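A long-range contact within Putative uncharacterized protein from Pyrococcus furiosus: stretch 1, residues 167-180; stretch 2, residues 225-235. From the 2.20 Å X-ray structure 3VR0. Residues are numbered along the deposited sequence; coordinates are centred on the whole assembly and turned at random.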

ATOM      1  N   TYR C 167     -18.526  12.547  34.840  1.00 43.04           N
ATOM      2  CA  TYR C 167     -19.774  12.094  34.243  1.00 42.31           C
ATOM      3  C   TYR C 167     -19.809  10.584  34.279  1.00 41.52           C
ATOM      4  O   TYR C 167     -20.708  10.011  34.889  1.00 41.11           O
ATOM      5  CB  TYR C 167     -19.987  12.638  32.817  1.00 42.51           C
ATOM      6  CG  TYR C 167     -21.249  12.117  32.174  1.00 43.05           C
ATOM      7  CD1 TYR C 167     -22.522  12.631  32.536  1.00 43.00           C
ATOM      8  CD2 TYR C 167     -21.196  11.098  31.226  1.00 41.44           C
ATOM      9  CE1 TYR C 167     -23.693  12.140  31.958  1.00 40.23           C
ATOM     10  CE2 TYR C 167     -22.366  10.604  30.637  1.00 42.55           C
ATOM     11  CZ  TYR C 167     -23.610  11.133  31.010  1.00 42.39           C
ATOM     12  OH  TYR C 167     -24.752  10.622  30.431  1.00 42.83           O
ATOM     13  N   TYR C 168     -18.820   9.925  33.673  1.00 40.94           N
ATOM     14  CA  TYR C 168     -18.866   8.470  33.630  1.00 40.21           C
ATOM     15  C   TYR C 168     -18.532   7.857  34.967  1.00 40.51           C
ATOM     16  O   TYR C 168     -18.977   6.760  35.261  1.00 39.45           O
ATOM     17  CB  TYR C 168     -17.983   7.865  32.526  1.00 39.62           C
ATOM     18  CG  TYR C 168     -18.500   8.168  31.154  1.00 38.03           C
ATOM     19  CD1 TYR C 168     -17.868   9.099  30.346  1.00 34.29           C
ATOM     20  CD2 TYR C 168     -19.639   7.540  30.675  1.00 36.03           C
ATOM     21  CE1 TYR C 168     -18.357   9.406  29.100  1.00 34.57           C
ATOM     22  CE2 TYR C 168     -20.147   7.839  29.452  1.00 34.50           C
ATOM     23  CZ  TYR C 168     -19.508   8.767  28.660  1.00 34.38           C
ATOM     24  OH  TYR C 168     -20.005   9.040  27.431  1.00 27.88           O
ATOM     25  N   LYS C 169     -17.721   8.545  35.761  1.00 42.29           N
ATOM     26  CA  LYS C 169     -17.432   8.040  37.127  1.00 44.11           C
ATOM     27  C   LYS C 169     -18.704   7.888  37.925  1.00 43.92           C
ATOM     28  O   LYS C 169     -18.890   6.870  38.544  1.00 44.06           O
ATOM     29  CB  LYS C 169     -16.458   8.928  37.890  1.00 44.00           C
ATOM     30  CG  LYS C 169     -15.018   8.426  37.841  1.00 46.32           C
ATOM     31  CD  LYS C 169     -14.073   9.401  38.557  1.00 49.56           C
ATOM     32  CE  LYS C 169     -12.626   8.959  38.457  1.00 52.01           C
ATOM     33  NZ  LYS C 169     -11.722  10.147  38.603  1.00 52.64           N
ATOM     34  N   SER C 170     -19.581   8.888  37.857  1.00 45.61           N
ATOM     35  CA  SER C 170     -20.891   8.865  38.548  1.00 46.41           C
ATOM     36  C   SER C 170     -21.691   7.654  38.136  1.00 46.56           C
ATOM     37  O   SER C 170     -22.155   6.889  38.988  1.00 46.77           O
ATOM     38  CB  SER C 170     -21.716  10.093  38.207  1.00 46.36           C
ATOM     39  OG  SER C 170     -20.975  11.258  38.445  1.00 48.73           O
ATOM     40  N   LYS C 171     -21.835   7.475  36.822  1.00 46.33           N
ATOM     41  CA  LYS C 171     -22.619   6.368  36.267  1.00 46.08           C
ATOM     42  C   LYS C 171     -22.091   5.049  36.745  1.00 45.86           C
ATOM     43  O   LYS C 171     -22.860   4.116  36.911  1.00 46.35           O
ATOM     44  CB  LYS C 171     -22.587   6.379  34.735  1.00 46.16           C
ATOM     45  CG  LYS C 171     -23.046   7.658  34.119  1.00 45.31           C
ATOM     46  CD  LYS C 171     -24.521   7.711  34.118  1.00 47.20           C
ATOM     47  CE  LYS C 171     -25.018   8.940  33.390  1.00 49.58           C
ATOM     48  NZ  LYS C 171     -26.503   8.952  33.543  1.00 51.43           N
ATOM     49  N   LEU C 172     -20.780   4.982  36.963  1.00 45.95           N
ATOM     50  CA  LEU C 172     -20.089   3.736  37.320  1.00 46.49           C
ATOM     51  C   LEU C 172     -20.009   3.458  38.835  1.00 47.73           C
ATOM     52  O   LEU C 172     -19.670   2.350  39.251  1.00 46.87           O
ATOM     53  CB  LEU C 172     -18.672   3.742  36.738  1.00 45.62           C
ATOM     54  CG  LEU C 172     -18.520   3.444  35.244  1.00 42.88           C
ATOM     55  CD1 LEU C 172     -17.244   4.062  34.707  1.00 42.26           C
ATOM     56  CD2 LEU C 172     -18.511   1.969  35.010  1.00 37.43           C
ATOM     57  N   GLU C 173     -20.281   4.474  39.644  1.00 49.89           N
ATOM     58  CA  GLU C 173     -20.307   4.341  41.111  1.00 52.38           C
ATOM     59  C   GLU C 173     -21.093   3.059  41.508  1.00 52.74           C
ATOM     60  O   GLU C 173     -22.254   2.890  41.118  1.00 53.04           O
ATOM     61  CB  GLU C 173     -20.930   5.620  41.688  1.00 53.12           C
ATOM     62  CG  GLU C 173     -20.517   5.997  43.110  1.00 58.21           C
ATOM     63  CD  GLU C 173     -20.222   7.504  43.305  1.00 64.03           C
ATOM     64  OE1 GLU C 173     -20.790   8.376  42.581  1.00 65.11           O
ATOM     65  OE2 GLU C 173     -19.405   7.810  44.214  1.00 66.62           O
ATOM     66  N   GLY C 174     -20.432   2.124  42.199  1.00 53.28           N
ATOM     67  CA  GLY C 174     -21.087   0.883  42.664  1.00 53.71           C
ATOM     68  C   GLY C 174     -20.940  -0.354  41.788  1.00 54.30           C
ATOM     69  O   GLY C 174     -21.428  -1.448  42.106  1.00 54.56           O
ATOM     70  N   CYS C 175     -20.255  -0.185  40.668  1.00 54.47           N
ATOM     71  CA  CYS C 175     -20.039  -1.261  39.741  1.00 54.16           C
ATOM     72  C   CYS C 175     -19.095  -2.263  40.380  1.00 54.22           C
ATOM     73  O   CYS C 175     -18.170  -1.858  41.088  1.00 54.11           O
ATOM     74  CB  CYS C 175     -19.416  -0.679  38.475  1.00 54.70           C
ATOM     75  SG  CYS C 175     -19.007  -1.899  37.244  1.00 54.98           S
ATOM     76  N   SER C 176     -19.320  -3.557  40.142  1.00 53.97           N
ATOM     77  CA  SER C 176     -18.416  -4.609  40.665  1.00 54.11           C
ATOM     78  C   SER C 176     -16.977  -4.580  40.099  1.00 53.50           C
ATOM     79  O   SER C 176     -15.993  -4.736  40.848  1.00 54.75           O
ATOM     80  CB  SER C 176     -19.026  -5.995  40.466  1.00 54.10           C
ATOM     81  OG  SER C 176     -19.724  -6.082  39.231  1.00 56.66           O
ATOM     82  N   VAL C 177     -16.844  -4.360  38.791  1.00 52.11           N
ATOM     83  CA  VAL C 177     -15.531  -4.362  38.132  1.00 49.87           C
ATOM     84  C   VAL C 177     -14.735  -3.113  38.455  1.00 48.48           C
ATOM     85  O   VAL C 177     -15.274  -2.002  38.514  1.00 47.68           O
ATOM     86  CB  VAL C 177     -15.616  -4.562  36.593  1.00 49.92           C
ATOM     87  CG1 VAL C 177     -16.368  -5.829  36.268  1.00 49.65           C
ATOM     88  CG2 VAL C 177     -16.232  -3.353  35.903  1.00 49.68           C
ATOM     89  N   GLU C 178     -13.447  -3.316  38.692  1.00 47.07           N
ATOM     90  CA  GLU C 178     -12.532  -2.206  38.911  1.00 46.32           C
ATOM     91  C   GLU C 178     -12.266  -1.479  37.562  1.00 45.72           C
ATOM     92  O   GLU C 178     -11.930  -2.116  36.556  1.00 44.26           O
ATOM     93  CB  GLU C 178     -11.229  -2.717  39.532  1.00 46.38           C
ATOM     94  CG  GLU C 178     -10.253  -1.595  39.877  1.00 47.79           C
ATOM     95  CD  GLU C 178      -8.939  -2.091  40.432  1.00 50.36           C
ATOM     96  OE1 GLU C 178      -8.647  -3.312  40.313  1.00 52.86           O
ATOM     97  OE2 GLU C 178      -8.192  -1.254  40.982  1.00 52.06           O
ATOM     98  N   VAL C 179     -12.427  -0.155  37.566  1.00 45.26           N
ATOM     99  CA  VAL C 179     -12.238   0.658  36.383  1.00 45.16           C
ATOM    100  C   VAL C 179     -11.105   1.628  36.644  1.00 45.40           C
ATOM    101  O   VAL C 179     -11.260   2.560  37.450  1.00 46.03           O
ATOM    102  CB  VAL C 179     -13.531   1.471  35.992  1.00 45.42           C
ATOM    103  CG1 VAL C 179     -13.228   2.484  34.878  1.00 43.51           C
ATOM    104  CG2 VAL C 179     -14.673   0.535  35.576  1.00 44.42           C
ATOM    105  N   ILE C 180      -9.982   1.415  35.957  1.00 44.65           N
ATOM    106  CA  ILE C 180      -8.816   2.283  36.078  1.00 43.83           C
ATOM    107  C   ILE C 180      -8.870   3.386  35.048  1.00 43.72           C
ATOM    108  O   ILE C 180      -8.968   3.101  33.865  1.00 42.94           O
ATOM    109  CB  ILE C 180      -7.501   1.492  35.863  1.00 44.10           C
ATOM    110  CG1 ILE C 180      -7.420   0.317  36.842  1.00 44.26           C
ATOM    111  CG2 ILE C 180      -6.271   2.426  35.963  1.00 43.84           C
ATOM    112  CD1 ILE C 180      -7.844   0.678  38.260  1.00 44.53           C
ATOM    113  N   LYS C 225     -17.045 -10.167  29.781  1.00 35.26           N
ATOM    114  CA  LYS C 225     -17.980  -9.965  30.892  1.00 35.92           C
ATOM    115  C   LYS C 225     -17.684  -8.678  31.651  1.00 35.01           C
ATOM    116  O   LYS C 225     -18.581  -7.843  31.885  1.00 34.59           O
ATOM    117  CB  LYS C 225     -18.000 -11.192  31.836  1.00 36.96           C
ATOM    118  CG  LYS C 225     -18.930 -10.970  33.051  1.00 40.28           C
ATOM    119  CD  LYS C 225     -19.309 -12.266  33.741  1.00 43.23           C
ATOM    120  CE  LYS C 225     -19.952 -11.973  35.083  1.00 44.76           C
ATOM    121  NZ  LYS C 225     -19.793 -13.165  35.980  1.00 48.88           N
ATOM    122  N   ALA C 226     -16.416  -8.485  32.002  1.00 33.73           N
ATOM    123  CA  ALA C 226     -16.050  -7.323  32.790  1.00 32.79           C
ATOM    124  C   ALA C 226     -16.283  -6.019  32.049  1.00 32.61           C
ATOM    125  O   ALA C 226     -16.758  -5.032  32.626  1.00 32.19           O
ATOM    126  CB  ALA C 226     -14.613  -7.424  33.216  1.00 33.00           C
ATOM    127  N   VAL C 227     -15.920  -5.992  30.766  1.00 32.37           N
ATOM    128  CA  VAL C 227     -16.117  -4.768  29.963  1.00 31.09           C
ATOM    129  C   VAL C 227     -17.623  -4.477  29.848  1.00 30.23           C
ATOM    130  O   VAL C 227     -18.065  -3.350  30.015  1.00 29.97           O
ATOM    131  CB  VAL C 227     -15.470  -4.926  28.550  1.00 30.79           C
ATOM    132  CG1 VAL C 227     -15.942  -3.824  27.606  1.00 29.33           C
ATOM    133  CG2 VAL C 227     -13.913  -4.921  28.671  1.00 31.03           C
ATOM    134  N   LEU C 228     -18.385  -5.515  29.568  1.00 30.47           N
ATOM    135  CA  LEU C 228     -19.817  -5.384  29.332  1.00 32.10           C
ATOM    136  C   LEU C 228     -20.601  -5.039  30.615  1.00 33.15           C
ATOM    137  O   LEU C 228     -21.663  -4.387  30.529  1.00 33.27           O
ATOM    138  CB  LEU C 228     -20.377  -6.662  28.714  1.00 31.24           C
ATOM    139  CG  LEU C 228     -21.835  -6.451  28.309  1.00 33.06           C
ATOM    140  CD1 LEU C 228     -21.945  -5.263  27.291  1.00 31.22           C
ATOM    141  CD2 LEU C 228     -22.381  -7.720  27.767  1.00 31.45           C
ATOM    142  N   SER C 229     -20.083  -5.480  31.783  1.00 32.94           N
ATOM    143  CA  SER C 229     -20.600  -5.038  33.092  1.00 32.56           C
ATOM    144  C   SER C 229     -20.379  -3.543  33.284  1.00 32.02           C
ATOM    145  O   SER C 229     -21.245  -2.805  33.814  1.00 30.39           O
ATOM    146  CB  SER C 229     -19.930  -5.823  34.246  1.00 33.16           C
ATOM    147  OG  SER C 229     -20.164  -7.215  34.086  1.00 32.74           O
ATOM    148  N   ALA C 230     -19.211  -3.066  32.857  1.00 31.27           N
ATOM    149  CA  ALA C 230     -18.975  -1.636  32.993  1.00 30.48           C
ATOM    150  C   ALA C 230     -19.905  -0.863  32.061  1.00 30.29           C
ATOM    151  O   ALA C 230     -20.505   0.123  32.474  1.00 31.01           O
ATOM    152  CB  ALA C 230     -17.517  -1.277  32.743  1.00 30.48           C
ATOM    153  N   VAL C 231     -20.010  -1.302  30.802  1.00 29.81           N
ATOM    154  CA  VAL C 231     -20.859  -0.622  29.819  1.00 29.22           C
ATOM    155  C   VAL C 231     -22.366  -0.689  30.223  1.00 29.14           C
ATOM    156  O   VAL C 231     -22.992   0.336  30.329  1.00 28.27           O
ATOM    157  CB  VAL C 231     -20.693  -1.238  28.432  1.00 29.06           C
ATOM    158  CG1 VAL C 231     -21.783  -0.667  27.458  1.00 29.04           C
ATOM    159  CG2 VAL C 231     -19.271  -1.055  27.920  1.00 27.02           C
ATOM    160  N   THR C 232     -22.920  -1.880  30.455  1.00 29.72           N
ATOM    161  CA  THR C 232     -24.319  -1.968  30.917  1.00 31.64           C
ATOM    162  C   THR C 232     -24.558  -1.147  32.186  1.00 33.14           C
ATOM    163  O   THR C 232     -25.555  -0.419  32.319  1.00 33.13           O
ATOM    164  CB  THR C 232     -24.801  -3.382  31.107  1.00 32.02           C
ATOM    165  OG1 THR C 232     -23.937  -4.071  32.024  1.00 34.36           O
ATOM    166  CG2 THR C 232     -24.878  -4.116  29.751  1.00 29.71           C
ATOM    167  N   LYS C 233     -23.577  -1.136  33.077  1.00 33.96           N
ATOM    168  CA  LYS C 233     -23.698  -0.256  34.240  1.00 33.64           C
ATOM    169  C   LYS C 233     -23.823   1.223  33.865  1.00 33.50           C
ATOM    170  O   LYS C 233     -24.678   1.937  34.411  1.00 33.68           O
ATOM    171  CB  LYS C 233     -22.557  -0.532  35.235  1.00 34.19           C
ATOM    172  CG  LYS C 233     -22.103   0.622  36.099  1.00 35.29           C
ATOM    173  CD  LYS C 233     -23.203   1.184  36.996  1.00 39.63           C
ATOM    174  CE  LYS C 233     -23.553   0.286  38.141  1.00 44.74           C
ATOM    175  NZ  LYS C 233     -23.736   1.184  39.343  1.00 45.57           N
ATOM    176  N   ILE C 234     -23.000   1.713  32.938  1.00 32.52           N
ATOM    177  CA  ILE C 234     -23.188   3.097  32.464  1.00 31.16           C
ATOM    178  C   ILE C 234     -24.574   3.339  31.810  1.00 31.07           C
ATOM    179  O   ILE C 234     -25.100   4.448  31.851  1.00 30.22           O
ATOM    180  CB  ILE C 234     -22.044   3.508  31.484  1.00 30.57           C
ATOM    181  CG1 ILE C 234     -20.759   3.780  32.255  1.00 30.86           C
ATOM    182  CG2 ILE C 234     -22.385   4.722  30.699  1.00 29.54           C
ATOM    183  CD1 ILE C 234     -19.503   3.772  31.416  1.00 26.90           C
ATOM    184  N   LEU C 235     -25.105   2.311  31.151  1.00 31.77           N
ATOM    185  CA  LEU C 235     -26.346   2.427  30.408  1.00 33.32           C
ATOM    186  C   LEU C 235     -27.599   2.329  31.301  1.00 35.21           C
ATOM    187  O   LEU C 235     -28.687   2.754  30.888  1.00 36.01           O
ATOM    188  CB  LEU C 235     -26.391   1.368  29.299  1.00 33.14           C
ATOM    189  CG  LEU C 235     -25.349   1.459  28.168  1.00 31.23           C
ATOM    190  CD1 LEU C 235     -25.599   0.320  27.222  1.00 29.54           C
ATOM    191  CD2 LEU C 235     -25.415   2.801  27.445  1.00 28.72           C
TER

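The contact joins the C-terminal end of one helix (Tyr167 to Leu172), and the chain that leaves it, to a second helix, Lys225 to Leu235. The two helix axes come within 8.7 Å of each other at an angle of 98°, so they cross nearly at right angles; the residues of the first helix in contact are Tyr168, Lys171 and Leu172. The chain beyond that end then runs back along the second helix: the CA atoms of Lys171 and Ile234 lie 5.0 Å apart, and those of Val177 and Ala226 lie 6.1 Å apart. Together the two stretches bury 523 Å².

One hydrogen bond crosses the contact. Lys233 NZ donates to the backbone carbonyl Glu173 O at 2.9 Å. Glu173 is the first residue after the helix to leave helical phi/psi, and its carbonyl takes part in no backbone hydrogen bond within the stretch. The lysine reaches it by a folded path: chi1 is t, but chi2 and chi3 are both p and chi4, at 139°, lies between wells. On the way it passes close to the helix end, with Lys233 CD 3.0 Å from Lys171 O, a tight approach of carbon to oxygen.

The local backbone shapes this site. Leu172 to Cys175 form a type II turn, closed by Cys175 N to Leu172 O at 3.0 Å. Gly174 has phi/psi of 96/-1, where a CB would be jammed against the carbonyl O of Glu173; an ideal CB would also lie 3.7 Å from Lys233 NZ.

Six pairs of apolar side chains pack across the contact, and Ile234, with 97 Å² covered, has the largest covered area. Its CA-to-CB bond points sideways, yet the end of the side chain comes nearer the first helix. Ile234 CG1 meets Leu172 CG at 3.7 Å, while Ile234 CD1 lies 3.8 Å from Tyr168 CD2, approaching the ring obliquely. Leu172 behaves similarly: its CA-to-CB bond points away, but with chi1 m and chi2 t its end turns back, bringing Leu172 CD2 to 4.1 Å from Ala230 CB.

Farther along, Val177 points toward the second helix and spans one of its turns. Val177 CG1 is 3.9 Å from Ala226 CB, and Val177 CG2 is 4.0 Å from Ala230 CB. Val177 also comes close to the helix backbone, with Val177 CG2 3.7 Å from Ala226 O. Val179 adds a looser contact, its CG2 4.4 Å from Ala230 CB.

The aliphatic parts of polar residues also contribute. Lys233 CG lies 3.8 Å from Cys175 CB and 4.0 Å from Leu172 CD2, so the same side chain that supplies the hydrogen bond also packs through its CG methylene. Ser229 presents its CB to Val177 CG1 at 4.1 Å, while its hydroxyl is engaged within its own helix, Ser229 OG donating to Lys225 O at 2.8 Å.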